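Local coordinates for fibronectin type III domain-containing protein (Simiduia agarivorans, PDB 6P2K), which is, in this seven-bladed beta-propeller part of a longer protein with fibronectin type III domains, a zinc-carrying GH74 glycoside hydrolase that probably cleaves beta-glucans such as xyloglucan, at residues P95-F107 with A117-F131. Numbering follows the deposited sequence.
Sequences PETENKSIASIAF and AAPGWRDDDDFIGKF. With ZN (zinc ion), chain Q.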
ATOM      1  N   PRO B  95      49.901  38.264  32.608  1.00 48.75           N
ATOM      2  CA  PRO B  95      49.794  39.711  32.368  1.00 50.53           C
ATOM      3  C   PRO B  95      50.637  40.209  31.207  1.00 56.50           C
ATOM      4  O   PRO B  95      50.232  41.164  30.532  1.00 56.10           O
ATOM      5  CB  PRO B  95      50.255  40.326  33.699  1.00 55.23           C
ATOM      6  CG  PRO B  95      50.200  39.202  34.694  1.00 55.06           C
ATOM      7  CD  PRO B  95      50.504  37.965  33.915  1.00 49.75           C
ATOM      8  N   GLU B  96      51.795  39.598  30.952  1.00 52.48           N
ATOM      9  CA  GLU B  96      52.646  40.077  29.869  1.00 58.55           C
ATOM     10  C   GLU B  96      52.032  39.812  28.503  1.00 54.30           C
ATOM     11  O   GLU B  96      52.348  40.516  27.538  1.00 54.33           O
ATOM     12  CB  GLU B  96      54.030  39.434  29.961  1.00 60.74           C
ATOM     13  CG  GLU B  96      54.780  39.775  31.234  1.00 62.82           C
ATOM     14  CD  GLU B  96      54.796  38.629  32.224  1.00 63.55           C
ATOM     15  OE1 GLU B  96      55.878  38.344  32.774  1.00 57.93           O
ATOM     16  OE2 GLU B  96      53.731  38.012  32.449  1.00 61.27           O
ATOM     17  N   THR B  97      51.158  38.815  28.398  1.00 49.66           N
ATOM     18  CA  THR B  97      50.536  38.460  27.132  1.00 52.79           C
ATOM     19  C   THR B  97      49.112  38.986  27.004  1.00 51.82           C
ATOM     20  O   THR B  97      48.386  38.561  26.099  1.00 51.54           O
ATOM     21  CB  THR B  97      50.548  36.941  26.946  1.00 53.97           C
ATOM     22  OG1 THR B  97      49.661  36.328  27.893  1.00 51.99           O
ATOM     23  CG2 THR B  97      51.953  36.392  27.146  1.00 57.41           C
ATOM     24  N   GLU B  98      48.694  39.891  27.888  1.00 51.84           N
ATOM     25  CA  GLU B  98      47.358  40.465  27.801  1.00 54.31           C
ATOM     26  C   GLU B  98      47.167  41.148  26.456  1.00 52.66           C
ATOM     27  O   GLU B  98      48.039  41.891  25.998  1.00 55.61           O
ATOM     28  CB  GLU B  98      47.130  41.465  28.936  1.00 60.15           C
ATOM     29  CG  GLU B  98      47.000  40.811  30.302  1.00 65.27           C
ATOM     30  CD  GLU B  98      46.155  41.617  31.272  1.00 72.49           C
ATOM     31  OE1 GLU B  98      46.510  41.692  32.470  1.00 74.88           O
ATOM     32  OE2 GLU B  98      45.129  42.173  30.831  1.00 73.93           O
ATOM     33  N   ASN B  99      46.024  40.888  25.818  1.00 46.55           N
ATOM     34  CA  ASN B  99      45.688  41.442  24.507  1.00 47.08           C
ATOM     35  C   ASN B  99      46.637  40.955  23.415  1.00 49.06           C
ATOM     36  O   ASN B  99      46.807  41.628  22.393  1.00 48.49           O
ATOM     37  CB  ASN B  99      45.658  42.978  24.548  1.00 54.23           C
ATOM     38  CG  ASN B  99      44.670  43.575  23.562  1.00 55.11           C
ATOM     39  OD1 ASN B  99      44.151  42.883  22.688  1.00 54.31           O
ATOM     40  ND2 ASN B  99      44.408  44.870  23.700  1.00 56.41           N
ATOM     41  N   LYS B 100      47.255  39.786  23.602  1.00 50.02           N
ATOM     42  CA  LYS B 100      48.226  39.229  22.661  1.00 51.63           C
ATOM     43  C   LYS B 100      47.796  37.817  22.282  1.00 45.45           C
ATOM     44  O   LYS B 100      47.975  36.884  23.066  1.00 43.95           O
ATOM     45  CB  LYS B 100      49.629  39.210  23.268  1.00 57.39           C
ATOM     46  CG  LYS B 100      50.230  40.575  23.554  1.00 65.24           C
ATOM     47  CD  LYS B 100      50.324  41.413  22.294  1.00 71.31           C
ATOM     48  CE  LYS B 100      51.352  40.834  21.334  1.00 75.04           C
ATOM     49  NZ  LYS B 100      51.874  41.854  20.382  1.00 78.69           N
ATOM     50  N   SER B 101      47.254  37.650  21.078  1.00 43.99           N
ATOM     51  CA  SER B 101      46.800  36.333  20.637  1.00 44.27           C
ATOM     52  C   SER B 101      47.976  35.375  20.488  1.00 45.43           C
ATOM     53  O   SER B 101      48.938  35.666  19.769  1.00 46.22           O
ATOM     54  CB  SER B 101      46.049  36.451  19.311  1.00 44.49           C
ATOM     55  OG  SER B 101      45.437  35.224  18.965  1.00 41.85           O
ATOM     56  N   ILE B 102      47.887  34.223  21.150  1.00 44.51           N
ATOM     57  CA  ILE B 102      48.960  33.234  21.183  1.00 44.08           C
ATOM     58  C   ILE B 102      48.421  31.902  20.684  1.00 45.06           C
ATOM     59  O   ILE B 102      47.357  31.451  21.126  1.00 43.11           O
ATOM     60  CB  ILE B 102      49.548  33.094  22.598  1.00 42.08           C
ATOM     61  CG1 ILE B 102      50.191  34.408  23.016  1.00 45.72           C
ATOM     62  CG2 ILE B 102      50.573  31.978  22.669  1.00 39.68           C
ATOM     63  CD1 ILE B 102      50.457  34.466  24.464  1.00 48.04           C
ATOM     64  N   ALA B 103      49.169  31.265  19.775  1.00 43.47           N
ATOM     65  CA  ALA B 103      48.735  30.021  19.154  1.00 38.90           C
ATOM     66  C   ALA B 103      49.801  28.931  19.170  1.00 40.75           C
ATOM     67  O   ALA B 103      49.637  27.920  18.478  1.00 40.64           O
ATOM     68  CB  ALA B 103      48.288  30.275  17.712  1.00 36.84           C
ATOM     69  N   SER B 104      50.879  29.097  19.935  1.00 43.07           N
ATOM     70  CA  SER B 104      51.923  28.083  20.018  1.00 44.95           C
ATOM     71  C   SER B 104      52.601  28.167  21.377  1.00 47.00           C
ATOM     72  O   SER B 104      52.939  29.263  21.835  1.00 48.67           O
ATOM     73  CB  SER B 104      52.965  28.258  18.905  1.00 46.90           C
ATOM     74  OG  SER B 104      52.366  28.617  17.673  1.00 50.17           O
ATOM     75  N   ILE B 105      52.795  27.014  22.017  1.00 43.30           N
ATOM     76  CA  ILE B 105      53.576  26.917  23.247  1.00 46.35           C
ATOM     77  C   ILE B 105      54.497  25.710  23.127  1.00 45.44           C
ATOM     78  O   ILE B 105      54.048  24.615  22.773  1.00 46.16           O
ATOM     79  CB  ILE B 105      52.689  26.793  24.503  1.00 43.01           C
ATOM     80  CG1 ILE B 105      51.575  27.840  24.491  1.00 40.66           C
ATOM     81  CG2 ILE B 105      53.528  26.941  25.761  1.00 42.90           C
ATOM     82  CD1 ILE B 105      50.248  27.320  25.008  1.00 37.08           C
ATOM     83  N   ALA B 106      55.783  25.909  23.415  1.00 42.67           N
ATOM     84  CA  ALA B 106      56.770  24.846  23.290  1.00 46.05           C
ATOM     85  C   ALA B 106      57.747  24.908  24.454  1.00 48.58           C
ATOM     86  O   ALA B 106      58.169  25.993  24.866  1.00 47.81           O
ATOM     87  CB  ALA B 106      57.532  24.942  21.961  1.00 47.88           C
ATOM     88  N   PHE B 107      58.106  23.737  24.974  1.00 48.98           N
ATOM     89  CA  PHE B 107      59.028  23.609  26.092  1.00 53.76           C
ATOM     90  C   PHE B 107      60.394  23.133  25.612  1.00 55.79           C
ATOM     91  O   PHE B 107      60.530  22.520  24.550  1.00 55.13           O
ATOM     92  CB  PHE B 107      58.482  22.635  27.141  1.00 53.23           C
ATOM     93  CG  PHE B 107      57.160  23.043  27.724  1.00 50.63           C
ATOM     94  CD1 PHE B 107      55.974  22.669  27.118  1.00 47.38           C
ATOM     95  CD2 PHE B 107      57.105  23.797  28.883  1.00 52.01           C
ATOM     96  CE1 PHE B 107      54.759  23.040  27.653  1.00 45.52           C
ATOM     97  CE2 PHE B 107      55.892  24.171  29.422  1.00 49.97           C
ATOM     98  CZ  PHE B 107      54.717  23.791  28.806  1.00 45.37           C
ATOM     99  N   ALA B 117      56.325  31.037  24.109  1.00 52.62           N
ATOM    100  CA  ALA B 117      54.950  31.295  23.702  1.00 51.11           C
ATOM    101  C   ALA B 117      54.987  32.235  22.508  1.00 50.01           C
ATOM    102  O   ALA B 117      55.551  33.330  22.595  1.00 47.97           O
ATOM    103  CB  ALA B 117      54.128  31.893  24.846  1.00 44.34           C
ATOM    104  N   ALA B 118      54.394  31.806  21.399  1.00 50.08           N
ATOM    105  CA  ALA B 118      54.498  32.544  20.155  1.00 51.64           C
ATOM    106  C   ALA B 118      53.169  33.188  19.798  1.00 48.01           C
ATOM    107  O   ALA B 118      52.138  32.503  19.788  1.00 46.69           O
ATOM    108  CB  ALA B 118      54.948  31.617  19.021  1.00 51.88           C
ATOM    109  N   PRO B 119      53.153  34.492  19.525  1.00 48.28           N
ATOM    110  CA  PRO B 119      51.929  35.130  19.031  1.00 46.67           C
ATOM    111  C   PRO B 119      51.409  34.444  17.776  1.00 45.08           C
ATOM    112  O   PRO B 119      52.177  34.046  16.899  1.00 47.90           O
ATOM    113  CB  PRO B 119      52.378  36.565  18.741  1.00 49.36           C
ATOM    114  CG  PRO B 119      53.479  36.797  19.710  1.00 49.30           C
ATOM    115  CD  PRO B 119      54.192  35.478  19.863  1.00 48.49           C
ATOM    116  N   GLY B 120      50.094  34.305  17.697  1.00 42.77           N
ATOM    117  CA  GLY B 120      49.497  33.658  16.545  1.00 42.87           C
ATOM    118  C   GLY B 120      48.001  33.531  16.710  1.00 42.46           C
ATOM    119  O   GLY B 120      47.442  33.766  17.787  1.00 42.78           O
ATOM    120  N   TRP B 121      47.356  33.138  15.606  1.00 41.31           N
ATOM    121  CA  TRP B 121      45.903  32.943  15.632  1.00 38.17           C
ATOM    122  C   TRP B 121      45.425  31.957  14.572  1.00 36.38           C
ATOM    123  O   TRP B 121      44.261  32.048  14.169  1.00 36.22           O
ATOM    124  CB  TRP B 121      45.193  34.286  15.453  1.00 41.84           C
ATOM    125  CG  TRP B 121      45.609  35.000  14.204  1.00 42.97           C
ATOM    126  CD1 TRP B 121      45.019  34.915  12.980  1.00 42.99           C
ATOM    127  CD2 TRP B 121      46.717  35.897  14.055  1.00 45.64           C
ATOM    128  NE1 TRP B 121      45.684  35.711  12.077  1.00 45.15           N
ATOM    129  CE2 TRP B 121      46.731  36.322  12.712  1.00 47.46           C
ATOM    130  CE3 TRP B 121      47.695  36.385  14.927  1.00 46.57           C
ATOM    131  CZ2 TRP B 121      47.685  37.212  12.221  1.00 48.93           C
ATOM    132  CZ3 TRP B 121      48.640  37.267  14.437  1.00 48.92           C
ATOM    133  CH2 TRP B 121      48.627  37.672  13.097  1.00 49.77           C
ATOM    134  N   ARG B 122      46.269  31.042  14.097  1.00 35.86           N
ATOM    135  CA  ARG B 122      45.892  29.988  13.140  1.00 35.30           C
ATOM    136  C   ARG B 122      45.325  30.656  11.889  1.00 35.60           C
ATOM    137  O   ARG B 122      45.943  31.601  11.373  1.00 36.45           O
ATOM    138  CB  ARG B 122      44.963  29.003  13.837  1.00 34.87           C
ATOM    139  CG  ARG B 122      45.590  28.316  15.024  1.00 33.26           C
ATOM    140  CD  ARG B 122      44.805  27.083  15.440  1.00 34.22           C
ATOM    141  NE  ARG B 122      45.542  26.312  16.434  1.00 36.24           N
ATOM    142  CZ  ARG B 122      46.208  25.193  16.169  1.00 36.51           C
ATOM    143  NH1 ARG B 122      46.221  24.698  14.938  1.00 32.43           N
ATOM    144  NH2 ARG B 122      46.860  24.564  17.140  1.00 37.39           N
ATOM    145  N   ASP B 123      44.183  30.208  11.372  1.00 35.33           N
ATOM    146  CA  ASP B 123      43.554  30.783  10.191  1.00 39.05           C
ATOM    147  C   ASP B 123      42.460  31.784  10.537  1.00 41.91           C
ATOM    148  O   ASP B 123      41.717  32.206   9.646  1.00 43.65           O
ATOM    149  CB  ASP B 123      42.978  29.667   9.317  1.00 37.78           C
ATOM    150  CG  ASP B 123      42.076  28.723  10.098  1.00 40.15           C
ATOM    151  OD1 ASP B 123      42.360  28.476  11.292  1.00 41.64           O
ATOM    152  OD2 ASP B 123      41.082  28.229   9.523  1.00 39.13           O
ATOM    153  N   ASP B 124      42.340  32.172  11.805  1.00 43.21           N
ATOM    154  CA  ASP B 124      41.283  33.082  12.229  1.00 48.84           C
ATOM    155  C   ASP B 124      41.648  34.529  11.926  1.00 47.61           C
ATOM    156  O   ASP B 124      41.610  35.383  12.818  1.00 43.13           O
ATOM    157  CB  ASP B 124      41.001  32.915  13.725  1.00 58.65           C
ATOM    158  CG  ASP B 124      39.780  32.058  14.000  1.00 68.69           C
ATOM    159  OD1 ASP B 124      39.237  31.446  13.053  1.00 79.72           O
ATOM    160  OD2 ASP B 124      39.358  32.000  15.173  1.00 72.93           O
ATOM    161  N   ASP B 125      41.996  34.820  10.670  1.00 45.49           N
ATOM    162  CA  ASP B 125      42.409  36.173  10.316  1.00 47.29           C
ATOM    163  C   ASP B 125      41.267  37.169  10.473  1.00 47.99           C
ATOM    164  O   ASP B 125      41.512  38.357  10.713  1.00 48.97           O
ATOM    165  CB  ASP B 125      42.952  36.201   8.886  1.00 49.00           C
ATOM    166  CG  ASP B 125      44.366  35.652   8.788  1.00 50.99           C
ATOM    167  OD1 ASP B 125      45.316  36.384   9.144  1.00 53.35           O
ATOM    168  OD2 ASP B 125      44.527  34.487   8.362  1.00 51.13           O
ATOM    169  N   ASP B 126      40.023  36.714  10.352  1.00 46.32           N
ATOM    170  CA  ASP B 126      38.879  37.601  10.510  1.00 50.83           C
ATOM    171  C   ASP B 126      38.555  37.901  11.969  1.00 47.79           C
ATOM    172  O   ASP B 126      37.619  38.661  12.234  1.00 49.37           O
ATOM    173  CB  ASP B 126      37.650  37.009   9.810  1.00 57.94           C
ATOM    174  CG  ASP B 126      37.358  35.581  10.238  1.00 66.70           C
ATOM    175  OD1 ASP B 126      38.286  34.895  10.725  1.00 69.30           O
ATOM    176  OD2 ASP B 126      36.198  35.141  10.084  1.00 68.52           O
ATOM    177  N   PHE B 127      39.306  37.337  12.916  1.00 46.24           N
ATOM    178  CA  PHE B 127      39.078  37.575  14.333  1.00 46.19           C
ATOM    179  C   PHE B 127      40.238  38.263  15.040  1.00 43.06           C
ATOM    180  O   PHE B 127      40.075  38.667  16.196  1.00 41.44           O
ATOM    181  CB  PHE B 127      38.782  36.255  15.065  1.00 45.67           C
ATOM    182  CG  PHE B 127      37.384  35.737  14.859  1.00 48.48           C
ATOM    183  CD1 PHE B 127      37.084  34.923  13.778  1.00 47.27           C
ATOM    184  CD2 PHE B 127      36.373  36.054  15.754  1.00 49.95           C
ATOM    185  CE1 PHE B 127      35.801  34.442  13.589  1.00 47.20           C
ATOM    186  CE2 PHE B 127      35.087  35.575  15.571  1.00 49.90           C
ATOM    187  CZ  PHE B 127      34.801  34.768  14.486  1.00 48.23           C
ATOM    188  N   ILE B 128      41.398  38.407  14.393  1.00 43.33           N
ATOM    189  CA  ILE B 128      42.566  38.963  15.070  1.00 46.36           C
ATOM    190  C   ILE B 128      42.337  40.405  15.505  1.00 48.02           C
ATOM    191  O   ILE B 128      43.031  40.901  16.399  1.00 51.27           O
ATOM    192  CB  ILE B 128      43.814  38.836  14.167  1.00 47.48           C
ATOM    193  CG1 ILE B 128      45.097  39.128  14.952  1.00 47.22           C
ATOM    194  CG2 ILE B 128      43.709  39.767  12.970  1.00 47.09           C
ATOM    195  CD1 ILE B 128      45.180  38.423  16.292  1.00 45.97           C
ATOM    196  N   GLY B 129      41.363  41.089  14.915  1.00 48.29           N
ATOM    197  CA  GLY B 129      41.107  42.469  15.262  1.00 49.96           C
ATOM    198  C   GLY B 129      40.034  42.716  16.300  1.00 51.59           C
ATOM    199  O   GLY B 129      39.727  43.880  16.579  1.00 58.42           O
ATOM    200  N   LYS B 130      39.463  41.665  16.896  1.00 45.44           N
ATOM    201  CA  LYS B 130      38.315  41.850  17.782  1.00 46.41           C
ATOM    202  C   LYS B 130      38.676  42.683  19.008  1.00 48.35           C
ATOM    203  O   LYS B 130      37.850  43.463  19.498  1.00 48.92           O
ATOM    204  CB  LYS B 130      37.748  40.493  18.201  1.00 45.83           C
ATOM    205  CG  LYS B 130      37.095  39.703  17.072  1.00 46.50           C
ATOM    206  CD  LYS B 130      35.779  40.318  16.621  1.00 51.05           C
ATOM    207  CE  LYS B 130      35.070  39.412  15.622  1.00 54.29           C
ATOM    208  NZ  LYS B 130      33.894  40.069  14.981  1.00 58.98           N
ATOM    209  N   PHE B 131      39.899  42.535  19.520  1.00 48.83           N
ATOM    210  CA  PHE B 131      40.361  43.318  20.661  1.00 47.13           C
ATOM    211  C   PHE B 131      41.395  44.369  20.267  1.00 53.48           C
ATOM    212  O   PHE B 131      42.190  44.801  21.110  1.00 54.18           O
ATOM    213  CB  PHE B 131      40.933  42.407  21.748  1.00 45.57           C
ATOM    214  CG  PHE B 131      39.940  41.438  22.327  1.00 43.37           C
ATOM    215  CD1 PHE B 131      39.060  41.836  23.322  1.00 43.68           C
ATOM    216  CD2 PHE B 131      39.905  40.122  21.895  1.00 41.18           C
ATOM    217  CE1 PHE B 131      38.155  40.942  23.866  1.00 41.90           C
ATOM    218  CE2 PHE B 131      39.001  39.224  22.433  1.00 46.35           C
ATOM    219  CZ  PHE B 131      38.124  39.634  23.420  1.00 39.77           C
TER
HETATM  220 ZN    ZN Q 802      38.444  29.628  12.602  0.76 69.04          ZN
HETATM  221  O   HOH W   1      51.568  30.903  17.570  1.00 41.59           O
HETATM  222  O   HOH W   2      36.485  29.820  13.341  1.00 70.30           O
HETATM  223  O   HOH W   3      38.108  30.050  10.571  1.00 68.17           O
HETATM  224  O   HOH W   4      40.385  29.366  13.378  1.00 65.66           O
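Ser101 grips Gly120 twice, once through its backbone and once through its side chain. Gly120 N gives its hydrogen to Ser101 O at 2.7 Å, coming in from above the carbonyl plane, and Ser101 OG returns a bond to Gly120 O, also 2.7 Å and tilted 28° from that carbonyl's plane. The hydroxyl gets there because Ser101 OG sits anti to the backbone N (chi1 -172°), and Ser101 CB rests against Ile128 CD1 at 3.7 Å. Replacing Ser101 by an alanine removes OG, and Gly120 O would probably be left without its hydroxyl partner. Two residues on, Ala103 turns its methyl onto the backbone of the other segment, Ala103 CB lying 3.4 Å from Gly120 C. Ala103 N donates to Ala118 O at 3.2 Å, almost straight in line with that carbonyl. Ala117 is held from two sides: its CB meets Ile102 CG2 at 4.2 Å, and Ala117 CA makes a CA-H...O contact of 3.4 Å with Ser104 O. On the opposite face of the sheet Ala118 CB meets Ser104 CB, and Ala118 N bonds Ser104 O at 3.0 Å. Past Gly120 the chain leaves the sheet in a type II' turn from Trp121 to Asp124. Ile128 CG1 sits over the centre of one indole face, and Trp121 NE1 points in the ring plane to Asp125 OD1. Asp124 OD1 then binds zinc together with Gln16 and three waters, its OD2 held by a salt bridge to Arg59. The hairpin 102-108/114-119 thus forms the first two strands of a four-stranded antiparallel propeller blade, continued by strand 139-144; Phe61 of strand 60-66 packs on Ser101 and Ala103, Leu81 of strand 80-84 on Ile102 and Ala117, and strand 166-171 on Ala118.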